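Local coordinates for tail spike protein gp49 (Pseudomonas phage LKA1, PDB 4RU4) that probably acts as a lyase that degrades the O-specific polysaccharide of Pseudomonas, so that the phage can breach the host cell envelope during entry, at residues S156-F161 with C305-N310; T163-G168 with D330-A335; A186-Y191 with N277-G282; F248-D253 with D300-C305; H293-G298 with C338-C343. One frame throughout, in Å; residues are numbered along the deposited sequence. Where two conformers were deposited one is given.

Interaction 1 of 5, residues S156-F161 with C305-N310; sequences SSFSGF and CVPVRN
Phe-158 meets Pro-307 where a loop of the Ig-like region comes down on the segment 305-310. The tight part is a CH-pi contact. Pro-307 CG stands over one face of the Phe-158 ring, 3.8 Å from its centroid and 27° off the ring normal. It sits nearer the rim than the centre, on the side where the ring joins its stem. Pro-307 CG is 3.5 Å from Phe-158 CG, and it also touches CD1. The first torsion of Phe-158 (173°) turns the ring away from the backbone N, beside the carbonyl carbon, and so lays its face on the proline.

The looser part is the approach of Arg-309. Its NH2 comes obliquely to Phe-158 CE1, at 3.8 Å, and the guanidinium and ring planes are nearly perpendicular. The guanidinium has its polar partners elsewhere: NE pairs with Glu-336 and NH1 with Gly-168 O. Pro-307 CB lies over a face of this group, so the proline ring packs against both flat groups. Phe-158 keeps some exposure to solvent, whereas Pro-307 and Arg-309 are buried. Farther along the loop, Ser-159 OG accepts from Phe-161 N (3.2 Å) in an ST turn. The arrangement belongs to a side domain docked on the flank of a pectin lyase-like parallel beta-helix.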
# COMPACT_ATOMS: atom_id res chain seq x y z
N SER B 156 -16.77 -22.64 20.67
CA SER B 156 -16.45 -22.83 19.26
C SER B 156 -17.55 -22.38 18.32
O SER B 156 -17.62 -22.83 17.17
CB SER B 156 -16.09 -24.30 18.95
OG SER B 156 -14.81 -24.59 19.48
N SER B 157 -18.38 -21.45 18.78
CA SER B 157 -19.45 -20.95 17.94
C SER B 157 -18.94 -20.17 16.69
O SER B 157 -19.66 -20.07 15.70
CB SER B 157 -20.50 -20.18 18.74
OG SER B 157 -19.94 -19.21 19.61
N PHE B 158 -17.71 -19.66 16.71
CA PHE B 158 -17.13 -19.12 15.47
C PHE B 158 -16.27 -20.18 14.71
O PHE B 158 -16.40 -20.37 13.49
CB PHE B 158 -16.28 -17.87 15.76
CG PHE B 158 -15.52 -17.35 14.54
CD1 PHE B 158 -16.17 -16.61 13.56
CD2 PHE B 158 -14.16 -17.60 14.38
CE1 PHE B 158 -15.47 -16.13 12.42
CE2 PHE B 158 -13.46 -17.14 13.26
CZ PHE B 158 -14.12 -16.40 12.28
N SER B 159 -15.37 -20.82 15.43
CA SER B 159 -14.49 -21.84 14.85
C SER B 159 -14.29 -23.05 15.76
O SER B 159 -14.12 -22.91 16.98
CB SER B 159 -13.12 -21.23 14.50
OG SER B 159 -12.20 -22.24 14.17
N GLY B 160 -14.29 -24.25 15.17
CA GLY B 160 -14.12 -25.45 15.94
C GLY B 160 -12.68 -25.70 16.35
O GLY B 160 -12.41 -26.63 17.11
N PHE B 161 -11.74 -24.90 15.83
CA PHE B 161 -10.32 -25.18 16.08
C PHE B 161 -9.96 -24.99 17.57
O PHE B 161 -9.07 -25.67 18.07
CB PHE B 161 -9.42 -24.33 15.17
CG PHE B 161 -9.26 -24.89 13.76
CD1 PHE B 161 -8.36 -25.92 13.51
CD2 PHE B 161 -9.99 -24.37 12.70
CE1 PHE B 161 -8.19 -26.43 12.23
CE2 PHE B 161 -9.82 -24.87 11.38
CZ PHE B 161 -8.93 -25.91 11.17
N CYS B 305 -15.90 -12.85 24.38
CA CYS B 305 -14.68 -13.23 23.65
C CYS B 305 -14.94 -13.51 22.17
O CYS B 305 -14.77 -14.63 21.70
CB CYS B 305 -13.96 -14.42 24.31
SG CYS B 305 -14.97 -15.91 24.57
N VAL B 306 -15.30 -12.46 21.44
CA VAL B 306 -15.74 -12.57 20.05
C VAL B 306 -14.58 -12.52 19.08
O VAL B 306 -13.45 -12.27 19.51
CB VAL B 306 -16.76 -11.46 19.73
CG1 VAL B 306 -17.99 -11.65 20.63
CG2 VAL B 306 -16.13 -10.05 19.91
N PRO B 307 -14.83 -12.82 17.78
CA PRO B 307 -13.73 -12.83 16.83
C PRO B 307 -13.07 -11.46 16.63
O PRO B 307 -13.66 -10.42 16.86
CB PRO B 307 -14.41 -13.26 15.52
CG PRO B 307 -15.57 -14.15 16.00
CD PRO B 307 -16.08 -13.35 17.17
N VAL B 308 -11.82 -11.50 16.20
CA VAL B 308 -11.05 -10.31 16.03
C VAL B 308 -11.30 -9.84 14.59
O VAL B 308 -11.00 -10.59 13.65
CB VAL B 308 -9.55 -10.64 16.19
CG1 VAL B 308 -8.69 -9.44 15.81
CG2 VAL B 308 -9.29 -11.13 17.61
N ARG B 309 -11.83 -8.63 14.41
CA ARG B 309 -12.22 -8.19 13.06
C ARG B 309 -11.83 -6.76 12.72
O ARG B 309 -11.91 -5.89 13.57
CB ARG B 309 -13.74 -8.33 12.87
CG ARG B 309 -14.23 -9.78 12.87
CD ARG B 309 -15.63 -9.82 12.28
NE ARG B 309 -16.21 -11.16 12.15
CZ ARG B 309 -16.92 -11.77 13.10
NH1 ARG B 309 -17.13 -11.19 14.29
NH2 ARG B 309 -17.45 -12.96 12.85
N ASN B 310 -11.48 -6.53 11.45
CA ASN B 310 -11.09 -5.20 10.95
C ASN B 310 -9.99 -4.60 11.81
O ASN B 310 -9.98 -3.40 12.08
CB ASN B 310 -12.27 -4.22 10.81
CG ASN B 310 -11.90 -2.95 10.00
OD1 ASN B 310 -11.13 -3.02 9.03
ND2 ASN B 310 -12.38 -1.79 10.45

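Interaction 2 of 5, residues T163-G168 with D330-A335; sequences TSYRAG and DFHGNA
Tyr-165, in a loop of the Ig-like region, lays one ring face on the type I beta turn of His-332 to Ala-335, which leads into strand 335-336 of the pectin lyase-like region. Tyr-165 CB is 4.0 Å from Asn-334 CB. With CG beside the backbone N (chi1 -67°), the ring runs along the turn. The next atoms press closer: Tyr-165 CD1 is 3.4 Å from Asn-334 CB, a CH-pi contact over the face. Tyr-165 CE1 faces the Asn-334 amide, whose plane is within 9° of the ring plane. Tyr-165 CE2 meets Gly-333 CA at 3.6 Å. The backbone N of Asn-334 lies over the ring centre. At the tip, Tyr-165 OH is 3.4 Å from His-332 CB and near the plane of the imidazole, at its edge. This hydroxyl bonds to Glu-376 OE1, which also takes the N-H of Gly-333.

Beyond the ring, a water donates to Arg-166 O (2.9 Å) and accepts from Asn-334 ND2 (3.1 Å), whose stronger partner is Gly-298 O. His-332 ND1 gives a hydrogen bond to Asp-330 OD2 (2.8 Å). The ring thus covers the turn by carbon contacts, while one outside carboxylate ties the tyrosine hydroxyl and the turn backbone together.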
# COMPACT_ATOMS: atom_id res chain seq x y z
N THR B 163 -11.92 -24.09 21.58
CA THR B 163 -13.04 -23.82 22.47
C THR B 163 -13.40 -22.34 22.55
O THR B 163 -14.57 -21.96 22.45
CB THR B 163 -12.64 -24.27 23.92
OG1 THR B 163 -12.36 -25.67 23.93
CG2 THR B 163 -13.73 -23.96 24.93
N SER B 164 -12.38 -21.53 22.76
CA SER B 164 -12.56 -20.11 23.04
C SER B 164 -12.89 -19.28 21.79
O SER B 164 -13.09 -18.07 21.89
CB SER B 164 -11.29 -19.55 23.71
OG SER B 164 -10.19 -19.65 22.79
N TYR B 165 -12.91 -19.91 20.62
CA TYR B 165 -13.22 -19.17 19.40
C TYR B 165 -14.74 -19.03 19.25
O TYR B 165 -15.37 -19.71 18.44
CB TYR B 165 -12.60 -19.83 18.16
CG TYR B 165 -11.08 -19.80 18.11
CD1 TYR B 165 -10.34 -19.01 18.99
CD2 TYR B 165 -10.39 -20.56 17.17
CE1 TYR B 165 -8.94 -18.99 18.94
CE2 TYR B 165 -9.02 -20.53 17.09
CZ TYR B 165 -8.30 -19.76 17.98
OH TYR B 165 -6.93 -19.77 17.87
N ARG B 166 -15.31 -18.16 20.07
CA ARG B 166 -16.75 -17.99 20.13
C ARG B 166 -17.22 -16.91 19.15
O ARG B 166 -16.45 -16.02 18.78
CB ARG B 166 -17.16 -17.65 21.57
CG ARG B 166 -16.80 -18.77 22.57
CD ARG B 166 -17.60 -18.66 23.88
NE ARG B 166 -17.20 -19.74 24.78
CZ ARG B 166 -16.49 -19.54 25.89
NH1 ARG B 166 -16.15 -18.31 26.26
NH2 ARG B 166 -16.14 -20.58 26.65
N ALA B 167 -18.48 -16.99 18.76
CA ALA B 167 -19.08 -16.10 17.77
C ALA B 167 -19.57 -14.81 18.40
O ALA B 167 -19.84 -14.75 19.59
CB ALA B 167 -20.26 -16.80 17.06
N GLY B 168 -19.68 -13.78 17.57
CA GLY B 168 -20.29 -12.52 17.98
C GLY B 168 -19.55 -11.40 17.26
O GLY B 168 -18.70 -11.68 16.41
N ASP B 330 1.49 -12.54 13.80
CA ASP B 330 0.48 -13.55 14.14
C ASP B 330 -0.97 -13.07 13.95
O ASP B 330 -1.28 -11.89 14.15
CB ASP B 330 0.69 -14.06 15.59
CG ASP B 330 -0.43 -14.95 16.06
OD1 ASP B 330 -0.36 -16.19 15.81
OD2 ASP B 330 -1.42 -14.42 16.63
N PHE B 331 -1.84 -13.98 13.51
CA PHE B 331 -3.27 -13.93 13.77
C PHE B 331 -3.63 -15.32 14.28
O PHE B 331 -3.15 -16.32 13.72
CB PHE B 331 -4.07 -13.74 12.47
CG PHE B 331 -3.89 -12.40 11.81
CD1 PHE B 331 -4.37 -11.24 12.41
CD2 PHE B 331 -3.31 -12.31 10.55
CE1 PHE B 331 -4.22 -10.01 11.80
CE2 PHE B 331 -3.16 -11.07 9.93
CZ PHE B 331 -3.64 -9.92 10.56
N HIS B 332 -4.47 -15.43 15.30
CA HIS B 332 -5.05 -16.74 15.66
C HIS B 332 -6.31 -17.07 14.84
O HIS B 332 -6.84 -16.22 14.10
CB HIS B 332 -5.38 -16.80 17.17
CG HIS B 332 -4.20 -17.10 18.03
ND1 HIS B 332 -3.00 -16.42 17.90
CD2 HIS B 332 -4.03 -18.00 19.02
CE1 HIS B 332 -2.14 -16.91 18.78
NE2 HIS B 332 -2.74 -17.85 19.48
N GLY B 333 -6.78 -18.31 14.94
CA GLY B 333 -7.91 -18.74 14.11
C GLY B 333 -9.25 -18.10 14.37
O GLY B 333 -10.24 -18.44 13.70
N ASN B 334 -9.35 -17.19 15.35
CA ASN B 334 -10.59 -16.44 15.47
C ASN B 334 -10.53 -15.05 14.84
O ASN B 334 -11.24 -14.14 15.27
CB ASN B 334 -11.05 -16.35 16.94
CG ASN B 334 -10.15 -15.45 17.77
OD1 ASN B 334 -8.96 -15.34 17.51
ND2 ASN B 334 -10.72 -14.79 18.79
N ALA B 335 -9.67 -14.86 13.83
CA ALA B 335 -9.54 -13.59 13.14
C ALA B 335 -10.38 -13.64 11.88
O ALA B 335 -10.42 -14.66 11.21
CB ALA B 335 -8.06 -13.30 12.78
O HOH W 1 -13.65 -15.60 19.46

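Interaction 3 of 5, residues A186-Y191 with N277-G282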
# COMPACT_ATOMS: atom_id res chain seq x y z
N ALA B 186 -22.61 -3.39 8.19
CA ALA B 186 -23.31 -4.69 8.08
C ALA B 186 -22.68 -5.77 8.99
O ALA B 186 -21.46 -5.85 9.14
CB ALA B 186 -23.31 -5.14 6.63
N LEU B 187 -23.53 -6.60 9.59
CA LEU B 187 -23.05 -7.72 10.39
C LEU B 187 -22.20 -8.69 9.57
O LEU B 187 -22.56 -9.01 8.43
CB LEU B 187 -24.24 -8.50 10.99
CG LEU B 187 -25.10 -7.82 12.08
CD1 LEU B 187 -26.23 -8.76 12.45
CD2 LEU B 187 -24.29 -7.43 13.35
N TYR B 188 -21.08 -9.14 10.15
CA TYR B 188 -20.25 -10.17 9.52
C TYR B 188 -20.93 -11.54 9.55
O TYR B 188 -20.66 -12.37 8.70
CB TYR B 188 -18.92 -10.31 10.26
CG TYR B 188 -17.91 -9.24 9.89
CD1 TYR B 188 -17.88 -8.02 10.56
CD2 TYR B 188 -16.99 -9.46 8.85
CE1 TYR B 188 -16.96 -7.04 10.25
CE2 TYR B 188 -16.04 -8.48 8.53
CZ TYR B 188 -16.05 -7.27 9.23
OH TYR B 188 -15.15 -6.28 8.92
N ALA B 189 -21.80 -11.77 10.52
CA ALA B 189 -22.39 -13.11 10.71
C ALA B 189 -23.84 -13.05 11.12
O ALA B 189 -24.36 -12.00 11.55
CB ALA B 189 -21.56 -13.93 11.78
N ALA B 190 -24.49 -14.21 11.01
CA ALA B 190 -25.88 -14.38 11.38
C ALA B 190 -25.91 -14.89 12.81
O ALA B 190 -24.98 -15.59 13.24
CB ALA B 190 -26.53 -15.43 10.44
N TYR B 191 -26.97 -14.55 13.55
CA TYR B 191 -27.15 -14.99 14.94
C TYR B 191 -28.57 -15.47 15.19
O TYR B 191 -29.54 -14.80 14.77
CB TYR B 191 -26.81 -13.87 15.92
CG TYR B 191 -25.41 -13.37 15.70
CD1 TYR B 191 -24.32 -14.11 16.16
CD2 TYR B 191 -25.17 -12.22 14.96
CE1 TYR B 191 -23.03 -13.69 15.92
CE2 TYR B 191 -23.87 -11.80 14.68
CZ TYR B 191 -22.80 -12.54 15.17
OH TYR B 191 -21.51 -12.12 14.90
N ASN B 277 -9.87 -10.47 21.07
CA ASN B 277 -11.31 -10.20 20.96
C ASN B 277 -11.61 -8.72 20.66
O ASN B 277 -12.48 -8.11 21.28
CB ASN B 277 -12.01 -10.66 22.25
CG ASN B 277 -11.63 -12.11 22.63
OD1 ASN B 277 -11.10 -12.36 23.71
ND2 ASN B 277 -11.94 -13.08 21.73
N CYS B 278 -10.88 -8.13 19.71
CA CYS B 278 -11.01 -6.71 19.42
C CYS B 278 -11.60 -6.50 18.04
O CYS B 278 -11.49 -7.37 17.17
CB CYS B 278 -9.65 -6.01 19.47
SG CYS B 278 -8.92 -5.77 21.13
N HIS B 279 -12.16 -5.31 17.82
CA HIS B 279 -12.84 -5.02 16.56
C HIS B 279 -12.48 -3.58 16.19
O HIS B 279 -12.52 -2.71 17.06
CB HIS B 279 -14.35 -5.23 16.76
CG HIS B 279 -15.18 -5.21 15.49
ND1 HIS B 279 -16.14 -6.17 15.22
CD2 HIS B 279 -15.22 -4.34 14.46
CE1 HIS B 279 -16.72 -5.89 14.06
NE2 HIS B 279 -16.18 -4.78 13.58
N ASP B 280 -12.07 -3.33 14.94
CA ASP B 280 -11.58 -2.03 14.49
C ASP B 280 -10.21 -1.68 15.09
O ASP B 280 -9.71 -2.40 15.95
CB ASP B 280 -12.59 -0.88 14.73
CG ASP B 280 -13.47 -0.57 13.52
OD1 ASP B 280 -13.99 -1.53 12.92
OD2 ASP B 280 -13.64 0.63 13.18
N GLY B 281 -9.61 -0.60 14.62
CA GLY B 281 -8.34 -0.16 15.18
C GLY B 281 -7.16 -0.95 14.65
O GLY B 281 -7.20 -1.50 13.54
N GLY B 282 -6.08 -0.97 15.43
CA GLY B 282 -4.87 -1.66 15.03
C GLY B 282 -3.61 -0.94 15.46
O GLY B 282 -3.65 -0.12 16.37
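Tyr-188 and His-279 make the whole of this contact, and they make it with their rings alone. It is small, with 58 Å² buried over both sides. The aromatic part comes first. Tyr-188 CE1 is 4.0 Å from His-279 CE1 and 4.1 Å from His-279 NE2. The centroids are 5.9 Å apart and the planes stand at 71°, so the two rings touch obliquely at one corner each. The backbones are well separated: Tyr-188 CA and His-279 CA are 11.4 Å apart, and both side chains extend toward each other. The first torsion of His-279 (-169°) sends its ring away from its own backbone N and out to the tyrosine.

The packing part involves Arg-309, which lies against both Tyr-188 and His-279.

The polar part lies outside the ring contact. Tyr-188 OH bonds to Asp-337 OD2 and to Tyr-346 OH of the second subunit. Glu-169 holds the backbone of the loop, with OE1 on Tyr-188 N and OE2 on Ala-189 N, and OE2 also takes Tyr-191 OH. Asp-280, beside His-279, forms a salt bridge to Arg-319 of the second subunit.

The segments thus join a loop of the Ig-like region to the corner of the pectin lyase-like beta-helix at Asp-280. No hydrogen bond crosses between them. The chemistry implies a weak van der Waals touch. The tyrosine ring is probably placed more by its hydroxyl bonds and by the Glu-169 carboxylate bonded to its backbone N.

Interaction 4 of 5, residues F248-D253 with D300-C305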
# COMPACT_ATOMS: atom_id res chain seq x y z
N PHE B 248 -4.65 -5.41 24.38
CA PHE B 248 -5.98 -4.86 24.24
C PHE B 248 -6.97 -6.04 24.26
O PHE B 248 -6.85 -6.96 23.45
CB PHE B 248 -6.14 -4.11 22.91
CG PHE B 248 -5.33 -2.83 22.82
CD1 PHE B 248 -5.68 -1.71 23.54
CD2 PHE B 248 -4.25 -2.76 21.96
CE1 PHE B 248 -4.94 -0.52 23.45
CE2 PHE B 248 -3.50 -1.57 21.83
CZ PHE B 248 -3.86 -0.45 22.57
N ALA B 249 -7.94 -5.99 25.18
CA ALA B 249 -8.91 -7.09 25.31
C ALA B 249 -10.31 -6.51 25.13
O ALA B 249 -10.68 -5.58 25.85
CB ALA B 249 -8.78 -7.77 26.67
N ARG B 250 -11.08 -7.06 24.20
CA ARG B 250 -12.45 -6.61 24.01
C ARG B 250 -12.56 -5.10 23.82
O ARG B 250 -13.44 -4.46 24.40
CB ARG B 250 -13.34 -7.04 25.20
CG ARG B 250 -13.88 -8.46 25.08
CD ARG B 250 -14.50 -8.93 26.39
NE ARG B 250 -13.48 -9.12 27.41
CZ ARG B 250 -12.71 -10.20 27.48
NH1 ARG B 250 -12.86 -11.18 26.59
NH2 ARG B 250 -11.78 -10.30 28.42
N CYS B 251 -11.66 -4.53 23.02
CA CYS B 251 -11.72 -3.10 22.73
C CYS B 251 -12.24 -2.88 21.33
O CYS B 251 -11.97 -3.67 20.42
CB CYS B 251 -10.34 -2.44 22.83
SG CYS B 251 -9.70 -2.39 24.53
N TYR B 252 -12.94 -1.78 21.16
CA TYR B 252 -13.45 -1.35 19.85
C TYR B 252 -12.58 -0.18 19.43
O TYR B 252 -12.46 0.79 20.18
CB TYR B 252 -14.88 -0.87 20.01
CG TYR B 252 -15.58 -0.55 18.69
CD1 TYR B 252 -15.83 -1.56 17.77
CD2 TYR B 252 -15.97 0.75 18.38
CE1 TYR B 252 -16.48 -1.28 16.56
CE2 TYR B 252 -16.63 1.04 17.20
CZ TYR B 252 -16.88 0.01 16.28
OH TYR B 252 -17.52 0.30 15.09
N ASP B 253 -11.95 -0.29 18.26
CA ASP B 253 -11.13 0.79 17.70
C ASP B 253 -9.94 1.15 18.62
O ASP B 253 -9.62 2.34 18.81
CB ASP B 253 -12.00 2.04 17.40
CG ASP B 253 -11.18 3.21 16.82
OD1 ASP B 253 -10.33 2.95 15.96
OD2 ASP B 253 -11.38 4.38 17.25
N ASP B 300 -9.40 -14.49 24.93
CA ASP B 300 -9.47 -15.39 26.07
C ASP B 300 -10.80 -16.11 26.02
O ASP B 300 -11.42 -16.16 24.96
CB ASP B 300 -9.31 -14.63 27.40
CG ASP B 300 -10.26 -13.44 27.51
OD1 ASP B 300 -11.39 -13.51 26.99
OD2 ASP B 300 -9.86 -12.43 28.14
N ALA B 301 -11.25 -16.63 27.15
CA ALA B 301 -12.52 -17.36 27.22
C ALA B 301 -13.55 -16.64 28.09
O ALA B 301 -14.53 -17.24 28.54
CB ALA B 301 -12.28 -18.77 27.75
N GLU B 302 -13.32 -15.36 28.34
CA GLU B 302 -14.23 -14.59 29.18
C GLU B 302 -15.46 -14.14 28.39
O GLU B 302 -15.48 -14.19 27.16
CB GLU B 302 -13.49 -13.40 29.78
CG GLU B 302 -12.37 -13.89 30.69
CD GLU B 302 -11.57 -12.80 31.32
OE1 GLU B 302 -12.07 -11.66 31.42
OE2 GLU B 302 -10.42 -13.08 31.72
N VAL B 303 -16.49 -13.70 29.11
CA VAL B 303 -17.69 -13.15 28.48
C VAL B 303 -17.28 -12.08 27.44
O VAL B 303 -16.47 -11.20 27.72
CB VAL B 303 -18.65 -12.54 29.51
CG1 VAL B 303 -19.78 -11.73 28.81
CG2 VAL B 303 -19.22 -13.64 30.44
N GLY B 304 -17.83 -12.20 26.25
CA GLY B 304 -17.56 -11.26 25.18
C GLY B 304 -16.37 -11.60 24.31
O GLY B 304 -15.87 -10.74 23.57
N CYS B 305 -15.90 -12.85 24.38
CA CYS B 305 -14.68 -13.23 23.65
C CYS B 305 -14.94 -13.51 22.17
O CYS B 305 -14.77 -14.63 21.70
CB CYS B 305 -13.96 -14.42 24.31
SG CYS B 305 -14.97 -15.91 24.57
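Arg-250 grips Asp-300 end-on with two nitrogens, one for each carboxylate oxygen. Arg-250 NH1 gives to Asp-300 OD1 at 2.8 Å and a nearly straight 170°. Arg-250 NH2 gives to Asp-300 OD2 at 2.9 Å. Both oxygens use their syn lone pairs, and the guanidinium and carboxylate planes are only 22° apart. The pairing is therefore flat and fixes the rotation of both groups. Glu-302 adds a longer salt bridge, with OE1 3.3 Å from Arg-250 NH2, while its CB sits over a face of the guanidinium. The stem of the arginine is packed as well: Arg-250 CD is 3.3 Å from Val-303 O, and Arg-250 CG is 3.4 Å from Gly-304 O. A bend at the third torsion (-69°) turns the guanidinium to the carboxylates.

Arg-250 follows strand 247-249 of the parallel beta-helix, which runs between strands 221-226 and 274-276. The segment 300-305 is a loop on the same flank of the helix, after strand 296-298.

The next shell sets the acids in place. Asp-300 OD1 also accepts from Glu-302 N at 3.0 Å, from above its carboxylate plane, in an Asx turn. Glu-302 in turn opens a type II beta turn that ends at Cys-305 and brings the carbonyls of Val-303 and Gly-304 to the arginine stem. Asn-277 OD1 takes the backbone N of Asp-300. Glu-226 OE2 is a further salt-bridge partner of Arg-250 NH2.

Interaction 5 of 5, residues H293-G298 with C338-C343; sequences HAIATG and CSYENC
Tyr-340 points its hydroxyl end at Ile-295, and the two side chains lie antiparallel, each running past the other. The apolar contacts are few. Ile-295 CB lies at the edge of the Tyr-340 ring, near its plane, 4.2 Å from Tyr-340 CE2. Ile-295 CG2 is 3.5 Å from Tyr-340 OH. With CG1 beside the backbone N (first torsion -61°), CG2 lies beside the carbonyl carbon. The methyl and the carbonyl O of Ile-295 therefore both border the hydroxyl. Ile-295 O is 3.2 Å from Tyr-340 OH, but the hydrogen bond of the hydroxyl goes to Asp-330 O.

The aromatic contacts are made with other residues. The Tyr-340 ring meets Phe-331 at a steep angle and Tyr-358 almost parallel. Met-313 and Leu-318 touch both Ile-295 and Tyr-340.

Polar bonds within the segment 338-343 lie on strand 338-341. Ser-339 OG gives to Glu-341 OE2 at 2.6 Å, from above the carboxylate plane. Glu-341 also makes salt bridges to Arg-314 and Arg-359.

Strands 296-298 and 338-341 belong to different faces of the pectin lyase-like parallel beta-helix, so this is packing between its walls. Ile-295 and Tyr-340 are both buried. The chemistry implies a buried tyrosine whose ring packs among apolar and aromatic side chains, with its hydroxyl satisfied by a backbone carbonyl and bordered by the isoleucine.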
# COMPACT_ATOMS: atom_id res chain seq x y z
N HIS B 293 5.60 -13.82 19.21
CA HIS B 293 4.84 -13.08 18.21
C HIS B 293 4.93 -11.59 18.49
O HIS B 293 4.44 -11.15 19.51
CB HIS B 293 3.38 -13.46 18.27
CG HIS B 293 3.13 -14.92 18.09
ND1 HIS B 293 3.85 -15.69 17.20
CD2 HIS B 293 2.25 -15.75 18.69
CE1 HIS B 293 3.40 -16.93 17.25
NE2 HIS B 293 2.44 -16.99 18.16
N ALA B 294 5.56 -10.84 17.61
CA ALA B 294 5.70 -9.40 17.82
C ALA B 294 4.33 -8.75 17.95
O ALA B 294 4.07 -7.96 18.85
CB ALA B 294 6.50 -8.75 16.67
N ILE B 295 3.46 -9.04 16.99
CA ILE B 295 2.07 -8.64 17.08
C ILE B 295 1.25 -9.90 16.91
O ILE B 295 1.61 -10.80 16.12
CB ILE B 295 1.69 -7.57 16.03
CG1 ILE B 295 2.53 -6.29 16.24
CG2 ILE B 295 0.19 -7.26 16.05
CD1 ILE B 295 2.15 -5.13 15.27
N ALA B 296 0.16 -10.00 17.67
CA ALA B 296 -0.71 -11.17 17.60
C ALA B 296 -2.15 -10.73 17.74
O ALA B 296 -2.42 -9.60 18.15
CB ALA B 296 -0.36 -12.14 18.70
N THR B 297 -3.07 -11.62 17.39
CA THR B 297 -4.46 -11.43 17.74
C THR B 297 -4.96 -12.75 18.32
O THR B 297 -4.40 -13.82 18.02
CB THR B 297 -5.32 -11.01 16.49
OG1 THR B 297 -5.37 -12.10 15.55
CG2 THR B 297 -4.72 -9.78 15.80
N GLY B 298 -6.00 -12.71 19.14
CA GLY B 298 -6.52 -13.96 19.68
C GLY B 298 -7.61 -13.59 20.65
O GLY B 298 -8.60 -12.99 20.24
N CYS B 338 -8.82 -9.26 8.64
CA CYS B 338 -7.74 -8.49 9.24
C CYS B 338 -6.54 -8.53 8.30
O CYS B 338 -6.47 -9.39 7.42
CB CYS B 338 -7.33 -9.12 10.57
SG CYS B 338 -8.54 -8.99 11.89
N SER B 339 -5.55 -7.64 8.51
CA SER B 339 -4.40 -7.62 7.61
C SER B 339 -3.17 -6.98 8.23
O SER B 339 -3.27 -6.22 9.21
CB SER B 339 -4.73 -6.87 6.29
OG SER B 339 -5.21 -5.54 6.53
N TYR B 340 -2.01 -7.34 7.66
CA TYR B 340 -0.75 -6.58 7.81
C TYR B 340 -0.51 -5.88 6.47
O TYR B 340 -0.65 -6.49 5.41
CB TYR B 340 0.45 -7.49 8.16
CG TYR B 340 0.44 -8.06 9.57
CD1 TYR B 340 -0.36 -9.14 9.89
CD2 TYR B 340 1.24 -7.52 10.57
CE1 TYR B 340 -0.38 -9.67 11.21
CE2 TYR B 340 1.22 -8.04 11.88
CZ TYR B 340 0.42 -9.11 12.17
OH TYR B 340 0.37 -9.62 13.44
N GLU B 341 -0.13 -4.61 6.50
CA GLU B 341 0.09 -3.84 5.28
C GLU B 341 1.32 -2.95 5.49
O GLU B 341 1.46 -2.34 6.55
CB GLU B 341 -1.14 -2.95 5.01
CG GLU B 341 -2.40 -3.83 4.81
CD GLU B 341 -3.72 -3.09 4.78
OE1 GLU B 341 -3.74 -1.85 4.94
OE2 GLU B 341 -4.77 -3.78 4.61
N ASN B 342 2.19 -2.91 4.49
CA ASN B 342 3.39 -2.07 4.54
C ASN B 342 4.23 -2.35 5.77
O ASN B 342 4.70 -1.41 6.40
CB ASN B 342 3.03 -0.59 4.52
CG ASN B 342 2.20 -0.19 3.30
OD1 ASN B 342 1.12 0.37 3.44
ND2 ASN B 342 2.71 -0.45 2.13
N CYS B 343 4.40 -3.62 6.11
CA CYS B 343 5.20 -4.02 7.26
C CYS B 343 6.46 -4.74 6.82
O CYS B 343 6.45 -5.49 5.83
CB CYS B 343 4.37 -4.95 8.17
SG CYS B 343 3.05 -4.08 9.06

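The first segments of interactions 1, 2 and 3 lie in the Ig-like region and their second segments in the pectin lyase-like beta-helix. Interactions 4 and 5 stay within the beta-helix. Interactions 1 and 2 have centres 3 Å apart and form one interface. Interactions 3 and 4 are about 10 to 12 Å from both. Interaction 5 lies nearest the chain's centre, about 6 Å away. Along the chain the segments of interactions 1 and 2 alternate. Interactions 3 and 4 fall between their first and second segments, interaction 4 reaching Cys-305 of interaction 1. Strands 247-249, 274-276 and 296-298 pair in parallel. The side domain thus docks on several neighbouring coils.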